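Local coordinates for sarcolemmal membrane-associated protein (Homo sapiens, PDB 6AR0) that associates with the STRIPAK core to form the extended phosphatase complex that dephosphorylates STK3 and inhibits Hippo signalling, at residues A[47-52]-A[109-114]; A[53-58]-A[76-81]. All blocks are in the same frame, centred on the assembly; numbering follows the deposited sequence.

Interaction 1. Residues A[47-52]-A[109-114]; sequences DCKVLS and VTENTR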
ATOM      1  N   ASP A  47       4.830  -6.555   8.376  1.00  9.56           N
ATOM      2  CA  ASP A  47       4.506  -7.510   9.429  1.00 10.41           C
ATOM      3  C   ASP A  47       3.176  -7.048  10.008  1.00 10.01           C
ATOM      4  O   ASP A  47       3.122  -6.150  10.859  1.00 12.32           O
ATOM      5  CB  ASP A  47       5.623  -7.508  10.460  1.00 11.35           C
ATOM      6  CG  ASP A  47       5.382  -8.459  11.586  1.00 14.16           C
ATOM      7  OD1 ASP A  47       4.367  -9.199  11.545  1.00 14.76           O
ATOM      8  OD2 ASP A  47       6.225  -8.474  12.506  1.00 16.51           O
ATOM      9  N   CYS A  48       2.087  -7.626   9.495  1.00 10.19           N
ATOM     10  CA  CYS A  48       0.726  -7.228   9.853  1.00 10.52           C
ATOM     11  C   CYS A  48      -0.188  -8.383   9.490  1.00 10.21           C
ATOM     12  O   CYS A  48      -0.227  -8.801   8.329  1.00 11.09           O
ATOM     13  CB  CYS A  48       0.322  -5.967   9.078  1.00 11.50           C
ATOM     14  SG  CYS A  48      -1.357  -5.390   9.392  1.00 13.27           S
ATOM     15  N   LYS A  49      -0.935  -8.872  10.478  1.00 12.26           N
ATOM     16  CA  LYS A  49      -1.666 -10.121  10.336  1.00 12.93           C
ATOM     17  C   LYS A  49      -2.727 -10.051   9.249  1.00 12.10           C
ATOM     18  O   LYS A  49      -3.027 -11.069   8.606  1.00 14.03           O
ATOM     19  CB  LYS A  49      -2.327 -10.461  11.677  1.00 14.63           C
ATOM     20  CG  LYS A  49      -2.937 -11.838  11.718  1.00 15.62           C
ATOM     21  CD  LYS A  49      -3.550 -12.158  13.063  1.00 18.13           C
ATOM     22  CE  LYS A  49      -4.151 -13.546  13.061  1.00 20.61           C
ATOM     23  NZ  LYS A  49      -4.949 -13.774  14.279  1.00 21.32           N
ATOM     24  N   VAL A  50      -3.360  -8.891   9.084  1.00 11.30           N
ATOM     25  CA  VAL A  50      -4.555  -8.794   8.254  1.00 11.13           C
ATOM     26  C   VAL A  50      -4.241  -8.645   6.773  1.00 10.90           C
ATOM     27  O   VAL A  50      -5.180  -8.645   5.959  1.00 13.33           O
ATOM     28  CB  VAL A  50      -5.504  -7.690   8.770  1.00 11.96           C
ATOM     29  CG1 VAL A  50      -5.859  -7.906  10.245  1.00 15.87           C
ATOM     30  CG2 VAL A  50      -4.905  -6.324   8.578  1.00 13.53           C
ATOM     31  N   LEU A  51      -2.970  -8.549   6.383  1.00  9.95           N
ATOM     32  CA  LEU A  51      -2.612  -8.478   4.968  1.00  9.09           C
ATOM     33  C   LEU A  51      -2.511  -9.869   4.368  1.00 10.36           C
ATOM     34  O   LEU A  51      -2.113 -10.828   5.034  1.00 11.47           O
ATOM     35  CB  LEU A  51      -1.270  -7.782   4.748  1.00 10.04           C
ATOM     36  CG  LEU A  51      -1.372  -6.254   4.568  1.00 10.73           C
ATOM     37  CD1 LEU A  51      -1.843  -5.539   5.831  1.00 12.52           C
ATOM     38  CD2 LEU A  51      -0.055  -5.673   4.104  1.00 14.24           C
ATOM     39  N   SER A  52      -2.850  -9.963   3.087  1.00 10.16           N
ATOM     40  CA  SER A  52      -2.581 -11.158   2.305  1.00 10.27           C
ATOM     41  C   SER A  52      -1.123 -11.173   1.841  1.00 10.68           C
ATOM     42  O   SER A  52      -0.442 -10.142   1.803  1.00  9.87           O
ATOM     43  CB  SER A  52      -3.528 -11.216   1.102  1.00 10.92           C
ATOM     44  OG  SER A  52      -4.875 -11.301   1.524  1.00 12.31           O
ATOM     45  N   VAL A 109      -9.321  -6.044  12.764  1.00 11.92           N
ATOM     46  CA  VAL A 109     -10.074  -7.277  12.970  1.00 13.65           C
ATOM     47  C   VAL A 109     -10.079  -7.579  14.465  1.00 13.29           C
ATOM     48  O   VAL A 109      -9.011  -7.796  15.050  1.00 14.12           O
ATOM     49  CB  VAL A 109      -9.432  -8.441  12.191  1.00 14.50           C
ATOM     50  CG1 VAL A 109     -10.106  -9.763  12.537  1.00 18.59           C
ATOM     51  CG2 VAL A 109      -9.490  -8.189  10.686  1.00 18.85           C
ATOM     52  N   THR A 110     -11.267  -7.627  15.083  1.00 13.56           N
ATOM     53  CA  THR A 110     -11.401  -8.177  16.433  1.00 13.22           C
ATOM     54  C   THR A 110     -11.761  -9.644  16.274  1.00 12.14           C
ATOM     55  O   THR A 110     -12.750  -9.966  15.614  1.00 12.93           O
ATOM     56  CB  THR A 110     -12.466  -7.447  17.252  1.00 16.91           C
ATOM     57  OG1 THR A 110     -12.102  -6.070  17.402  1.00 19.91           O
ATOM     58  CG2 THR A 110     -12.607  -8.082  18.639  1.00 17.69           C
ATOM     59  N   GLU A 111     -10.938 -10.526  16.831  1.00 10.68           N
ATOM     60  CA  GLU A 111     -11.134 -11.954  16.642  1.00 10.59           C
ATOM     61  C   GLU A 111     -12.500 -12.381  17.170  1.00 10.83           C
ATOM     62  O   GLU A 111     -13.011 -11.843  18.156  1.00 10.96           O
ATOM     63  CB  GLU A 111     -10.033 -12.738  17.361  1.00 10.29           C
ATOM     64  CG  GLU A 111      -8.639 -12.500  16.824  1.00 11.53           C
ATOM     65  CD  GLU A 111      -8.459 -13.026  15.424  1.00 20.23           C
ATOM     66  OE1 GLU A 111      -9.252 -13.900  14.995  1.00 23.36           O
ATOM     67  OE2 GLU A 111      -7.511 -12.567  14.751  1.00 25.75           O
ATOM     68  N   ASN A 112     -13.095 -13.377  16.512  1.00 11.05           N
ATOM     69  CA  ASN A 112     -14.381 -13.884  16.971  1.00 11.40           C
ATOM     70  C   ASN A 112     -14.234 -14.853  18.134  1.00 11.09           C
ATOM     71  O   ASN A 112     -15.199 -15.071  18.870  1.00 11.34           O
ATOM     72  CB  ASN A 112     -15.116 -14.541  15.808  1.00 11.97           C
ATOM     73  CG  ASN A 112     -15.448 -13.548  14.720  1.00 13.55           C
ATOM     74  OD1 ASN A 112     -15.894 -12.428  14.999  1.00 15.23           O
ATOM     75  ND2 ASN A 112     -15.213 -13.930  13.477  1.00 13.95           N
ATOM     76  N   THR A 113     -13.048 -15.420  18.321  1.00 10.65           N
ATOM     77  CA  THR A 113     -12.805 -16.458  19.304  1.00 10.40           C
ATOM     78  C   THR A 113     -12.083 -15.964  20.551  1.00 10.09           C
ATOM     79  O   THR A 113     -11.921 -16.743  21.496  1.00 10.06           O
ATOM     80  CB  THR A 113     -11.936 -17.536  18.665  1.00 13.10           C
ATOM     81  OG1 THR A 113     -10.848 -16.890  17.999  1.00 16.14           O
ATOM     82  CG2 THR A 113     -12.733 -18.359  17.661  1.00 14.75           C
ATOM     83  N   ARG A 114     -11.641 -14.707  20.579  1.00 10.11           N
ATOM     84  CA  ARG A 114     -10.946 -14.161  21.738  1.00 10.06           C
ATOM     85  C   ARG A 114     -10.984 -12.646  21.640  1.00 10.34           C
ATOM     86  O   ARG A 114     -11.188 -12.077  20.562  1.00 10.44           O
ATOM     87  CB  ARG A 114      -9.491 -14.635  21.806  1.00  9.89           C
ATOM     88  CG  ARG A 114      -8.625 -14.062  20.690  1.00 10.11           C
ATOM     89  CD  ARG A 114      -7.178 -14.307  20.958  1.00 10.04           C
ATOM     90  NE  ARG A 114      -6.768 -15.678  20.663  1.00 10.02           N
ATOM     91  CZ  ARG A 114      -5.644 -16.226  21.117  1.00 10.23           C
ATOM     92  NH1 ARG A 114      -4.869 -15.566  21.979  1.00 10.46           N
ATOM     93  NH2 ARG A 114      -5.306 -17.446  20.720  1.00 10.37           N
TER
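At the loop end of the FHA β-sandwich, Lys-49 and Val-50, in the loop between strands 44-46 and 56-61, meet Glu-111 and Val-109 of the hairpin formed by strands 109-110 and 117-128. A type I β turn from Cys-48 to Leu-51 presents the first pair; its closing bond, from Leu-51 N to Cys-48 O, is weak at 3.4 Å. Two contacts make up the small interface, one charged and one apolar. In the salt bridge, Lys-49 NZ donates to Glu-111 OE2 at 2.9 Å. The lysine chain is fully extended, with CG anti to the backbone N (chi1 -171°), and carries the ammonium across to the hairpin. The glutamate comes from the opposite direction, and a bend at chi2 (-67°) brings its carboxylate back toward the lysine. NZ meets OE2 from above the carboxylate plane, 51° out of it. Beside the bridge, the valine side chains pass alongside one another from opposite directions, CG1 of Val-50 lying 3.7 Å from CG2 of Val-109. This is the one apolar contact between the two segments, and it falls at their closest backbone approach, where the CA atoms of Val-50 and Val-109 are 7.4 Å apart. Strand 117-128 touches both segments: its His-118 contacts the side chains of Lys-49 and Glu-111 and pairs through the backbone with Val-109, while Cys-120 packs on Val-50.

Interaction 2. Residues A[53-58]-A[76-81]; sequences RNHALV and NGTFIN
One hydrogen bond carries the polar contact: His-55 NE2 donates to the carbonyl O of Gly-77 at 2.8 Å, with an N-H···O angle of 149°. The oxygen lies in the plane of the imidazole, at its edge, whereas NE2 stands well above the carbonyl plane, 55° out of it. With CG anti to the backbone N (chi1 -167°), the ring reaches across to 76-81, and its ND1 takes the backbone N-H of Ser-52; bonds at both nitrogens thus fix its rotation and are consistent with a neutral ring protonated at NE2. Replacing His-55 by an alanine is likely to leave the Gly-77 carbonyl and the Ser-52 amide without their shared mate and let the two loops shift apart.

Close approaches surround the bond: Thr-78 OG1, itself hydrogen-bonded to Asp-71, lies at the ring edge, 3.2 Å from His-55 CD2. The Ala-56 CB methyl makes a looser contact, 4.0 Å from Thr-78 OG1.

His-55 and Ala-56 together face Ile-30 as a classic β bulge. Gly-77 has a positive phi at which a CB would jam against the Asn-76 carbonyl O and crowd Phe-79 CE2.

Ser-52, His-55 and Asn-76 with Gly-77 belong to the signature motifs of FHA domains, in which this buried histidine typically supports the phosphothreonine-binding loops.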
ATOM      1  N   ARG A  53      -0.637 -12.368   1.491  1.00 11.26           N
ATOM      2  CA  ARG A  53       0.727 -12.489   0.989  1.00 11.64           C
ATOM      3  C   ARG A  53       0.908 -11.677  -0.284  1.00 10.79           C
ATOM      4  O   ARG A  53       1.893 -10.944  -0.433  1.00 11.49           O
ATOM      5  CB  ARG A  53       1.056 -13.959   0.729  1.00 14.22           C
ATOM      6  CG  ARG A  53       2.468 -14.182   0.197  1.00 16.65           C
ATOM      7  CD  ARG A  53       2.749 -15.646  -0.114  1.00 18.91           C
ATOM      8  NE  ARG A  53       4.130 -15.835  -0.566  1.00 25.93           N
ATOM      9  CZ  ARG A  53       5.065 -16.539   0.076  1.00 29.38           C
ATOM     10  NH1 ARG A  53       4.798 -17.173   1.213  1.00 30.41           N
ATOM     11  NH2 ARG A  53       6.285 -16.620  -0.438  1.00 29.25           N
ATOM     12  N   ASN A  54      -0.038 -11.797  -1.212  1.00 11.43           N
ATOM     13  CA  ASN A  54      -0.053 -11.031  -2.453  1.00 11.40           C
ATOM     14  C   ASN A  54      -1.261 -10.105  -2.372  1.00 10.74           C
ATOM     15  O   ASN A  54      -2.342 -10.405  -2.870  1.00 11.90           O
ATOM     16  CB  ASN A  54      -0.133 -11.954  -3.652  1.00 13.50           C
ATOM     17  CG  ASN A  54       0.943 -13.014  -3.634  1.00 20.46           C
ATOM     18  OD1 ASN A  54       2.124 -12.707  -3.527  1.00 23.47           O
ATOM     19  ND2 ASN A  54       0.536 -14.273  -3.716  1.00 27.41           N
ATOM     20  N   HIS A  55      -1.077  -8.978  -1.692  1.00  9.46           N
ATOM     21  CA  HIS A  55      -2.201  -8.135  -1.313  1.00  8.51           C
ATOM     22  C   HIS A  55      -2.542  -7.103  -2.385  1.00  8.10           C
ATOM     23  O   HIS A  55      -3.705  -6.953  -2.774  1.00  8.42           O
ATOM     24  CB  HIS A  55      -1.867  -7.456   0.019  1.00  8.56           C
ATOM     25  CG  HIS A  55      -3.040  -6.819   0.670  1.00  8.01           C
ATOM     26  ND1 HIS A  55      -3.663  -7.361   1.772  1.00  9.05           N
ATOM     27  CD2 HIS A  55      -3.735  -5.708   0.341  1.00  8.54           C
ATOM     28  CE1 HIS A  55      -4.683  -6.595   2.101  1.00  8.93           C
ATOM     29  NE2 HIS A  55      -4.748  -5.587   1.250  1.00  9.49           N
ATOM     30  N   ALA A  56      -1.531  -6.390  -2.864  1.00  7.84           N
ATOM     31  CA  ALA A  56      -1.737  -5.328  -3.836  1.00  7.66           C
ATOM     32  C   ALA A  56      -0.436  -5.137  -4.606  1.00  7.67           C
ATOM     33  O   ALA A  56       0.580  -5.787  -4.339  1.00  8.16           O
ATOM     34  CB  ALA A  56      -2.226  -4.043  -3.154  1.00  8.38           C
ATOM     35  N   LEU A  57      -0.494  -4.252  -5.593  1.00  8.02           N
ATOM     36  CA  LEU A  57       0.626  -3.931  -6.455  1.00  7.75           C
ATOM     37  C   LEU A  57       0.616  -2.429  -6.680  1.00  7.20           C
ATOM     38  O   LEU A  57      -0.443  -1.854  -6.920  1.00  7.71           O
ATOM     39  CB  LEU A  57       0.423  -4.663  -7.779  1.00  9.61           C
ATOM     40  CG  LEU A  57       1.594  -4.772  -8.748  1.00 11.47           C
ATOM     41  CD1 LEU A  57       2.746  -5.558  -8.144  1.00 12.12           C
ATOM     42  CD2 LEU A  57       1.125  -5.415 -10.036  1.00 14.09           C
ATOM     43  N   VAL A  58       1.786  -1.792  -6.588  1.00  7.27           N
ATOM     44  CA  VAL A  58       1.918  -0.355  -6.806  1.00  6.91           C
ATOM     45  C   VAL A  58       2.985  -0.109  -7.864  1.00  6.95           C
ATOM     46  O   VAL A  58       4.021  -0.778  -7.884  1.00  7.90           O
ATOM     47  CB  VAL A  58       2.219   0.397  -5.480  1.00  7.36           C
ATOM     48  CG1 VAL A  58       3.537  -0.047  -4.836  1.00  8.78           C
ATOM     49  CG2 VAL A  58       2.199   1.892  -5.683  1.00  8.61           C
ATOM     50  N   ASN A  76      -8.819  -8.971   2.783  1.00 12.10           N
ATOM     51  CA  ASN A  76      -9.413  -7.990   3.689  1.00 12.25           C
ATOM     52  C   ASN A  76      -9.494  -6.572   3.145  1.00 12.32           C
ATOM     53  O   ASN A  76      -9.991  -5.681   3.857  1.00 13.00           O
ATOM     54  CB  ASN A  76      -8.699  -8.000   5.042  1.00 12.98           C
ATOM     55  CG  ASN A  76      -8.903  -9.298   5.777  1.00 14.13           C
ATOM     56  OD1 ASN A  76     -10.002  -9.862   5.778  1.00 15.30           O
ATOM     57  ND2 ASN A  76      -7.845  -9.792   6.397  1.00 15.33           N
ATOM     58  N   GLY A  77      -9.015  -6.322   1.936  1.00 10.31           N
ATOM     59  CA  GLY A  77      -9.314  -5.063   1.281  1.00 10.01           C
ATOM     60  C   GLY A  77      -8.115  -4.142   1.124  1.00  9.10           C
ATOM     61  O   GLY A  77      -7.138  -4.202   1.879  1.00  9.03           O
ATOM     62  N   THR A  78      -8.201  -3.286   0.114  1.00  8.74           N
ATOM     63  CA  THR A  78      -7.281  -2.187  -0.121  1.00  8.01           C
ATOM     64  C   THR A  78      -8.127  -0.948  -0.342  1.00  7.98           C
ATOM     65  O   THR A  78      -9.174  -1.028  -0.993  1.00  9.19           O
ATOM     66  CB  THR A  78      -6.436  -2.463  -1.383  1.00  8.17           C
ATOM     67  OG1 THR A  78      -5.698  -3.672  -1.204  1.00  9.41           O
ATOM     68  CG2 THR A  78      -5.452  -1.343  -1.668  1.00  9.53           C
ATOM     69  N   PHE A  79      -7.680   0.196   0.193  1.00  8.08           N
ATOM     70  CA  PHE A  79      -8.486   1.412   0.165  1.00  8.19           C
ATOM     71  C   PHE A  79      -7.632   2.609  -0.242  1.00  7.96           C
ATOM     72  O   PHE A  79      -6.479   2.721   0.184  1.00  8.33           O
ATOM     73  CB  PHE A  79      -9.130   1.710   1.540  1.00  9.27           C
ATOM     74  CG  PHE A  79      -9.879   0.544   2.140  1.00  9.57           C
ATOM     75  CD1 PHE A  79     -11.262   0.505   2.123  1.00 10.51           C
ATOM     76  CD2 PHE A  79      -9.198  -0.519   2.720  1.00  9.22           C
ATOM     77  CE1 PHE A  79     -11.940  -0.572   2.667  1.00 11.93           C
ATOM     78  CE2 PHE A  79      -9.871  -1.592   3.248  1.00 10.66           C
ATOM     79  CZ  PHE A  79     -11.247  -1.616   3.226  1.00 10.67           C
ATOM     80  N   ILE A  80      -8.203   3.484  -1.074  1.00  7.78           N
ATOM     81  CA  ILE A  80      -7.648   4.804  -1.370  1.00  7.56           C
ATOM     82  C   ILE A  80      -8.607   5.828  -0.789  1.00  7.99           C
ATOM     83  O   ILE A  80      -9.776   5.877  -1.188  1.00  8.24           O
ATOM     84  CB  ILE A  80      -7.475   5.038  -2.881  1.00  7.57           C
ATOM     85  CG1 ILE A  80      -6.512   4.022  -3.507  1.00  8.47           C
ATOM     86  CG2 ILE A  80      -7.008   6.472  -3.153  1.00  8.39           C
ATOM     87  CD1 ILE A  80      -6.559   4.009  -5.031  1.00  8.91           C
ATOM     88  N   ASN A  81      -8.139   6.619   0.174  1.00  7.77           N
ATOM     89  CA  ASN A  81      -8.974   7.627   0.826  1.00  8.81           C
ATOM     90  C   ASN A  81     -10.308   7.031   1.260  1.00  9.54           C
ATOM     91  O   ASN A  81     -11.386   7.584   1.028  1.00 10.93           O
ATOM     92  CB  ASN A  81      -9.137   8.843  -0.074  1.00 10.22           C
ATOM     93  CG  ASN A  81      -7.795   9.431  -0.456  1.00  9.06           C
ATOM     94  OD1 ASN A  81      -6.870   9.418   0.348  1.00 11.38           O
ATOM     95  ND2 ASN A  81      -7.678   9.955  -1.661  1.00 10.48           N
TER

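Overall arrangement
The two contacts have their centres 15 Å apart. Along the chain, both segments of interaction 2 fall between those of interaction 1: segment 53-58 directly follows 47-52, and 76-81 comes before 109-114. Interaction 2 lies near the centre of the domain and joins the starts of strand 56-61 of the mixed sheet and strand 78-80 of the antiparallel one, partly through the residues just before them; interaction 1 lies at the periphery, where strand 109-110 extends that second sheet. A probable hydrogen bond from Asn-76 ND2 to Val-50 O (2.9 Å) links them directly. The continuous run 47-58 thus connects the buried contact with the outer hairpin, at the loop end where FHA domains generally bind phosphothreonine.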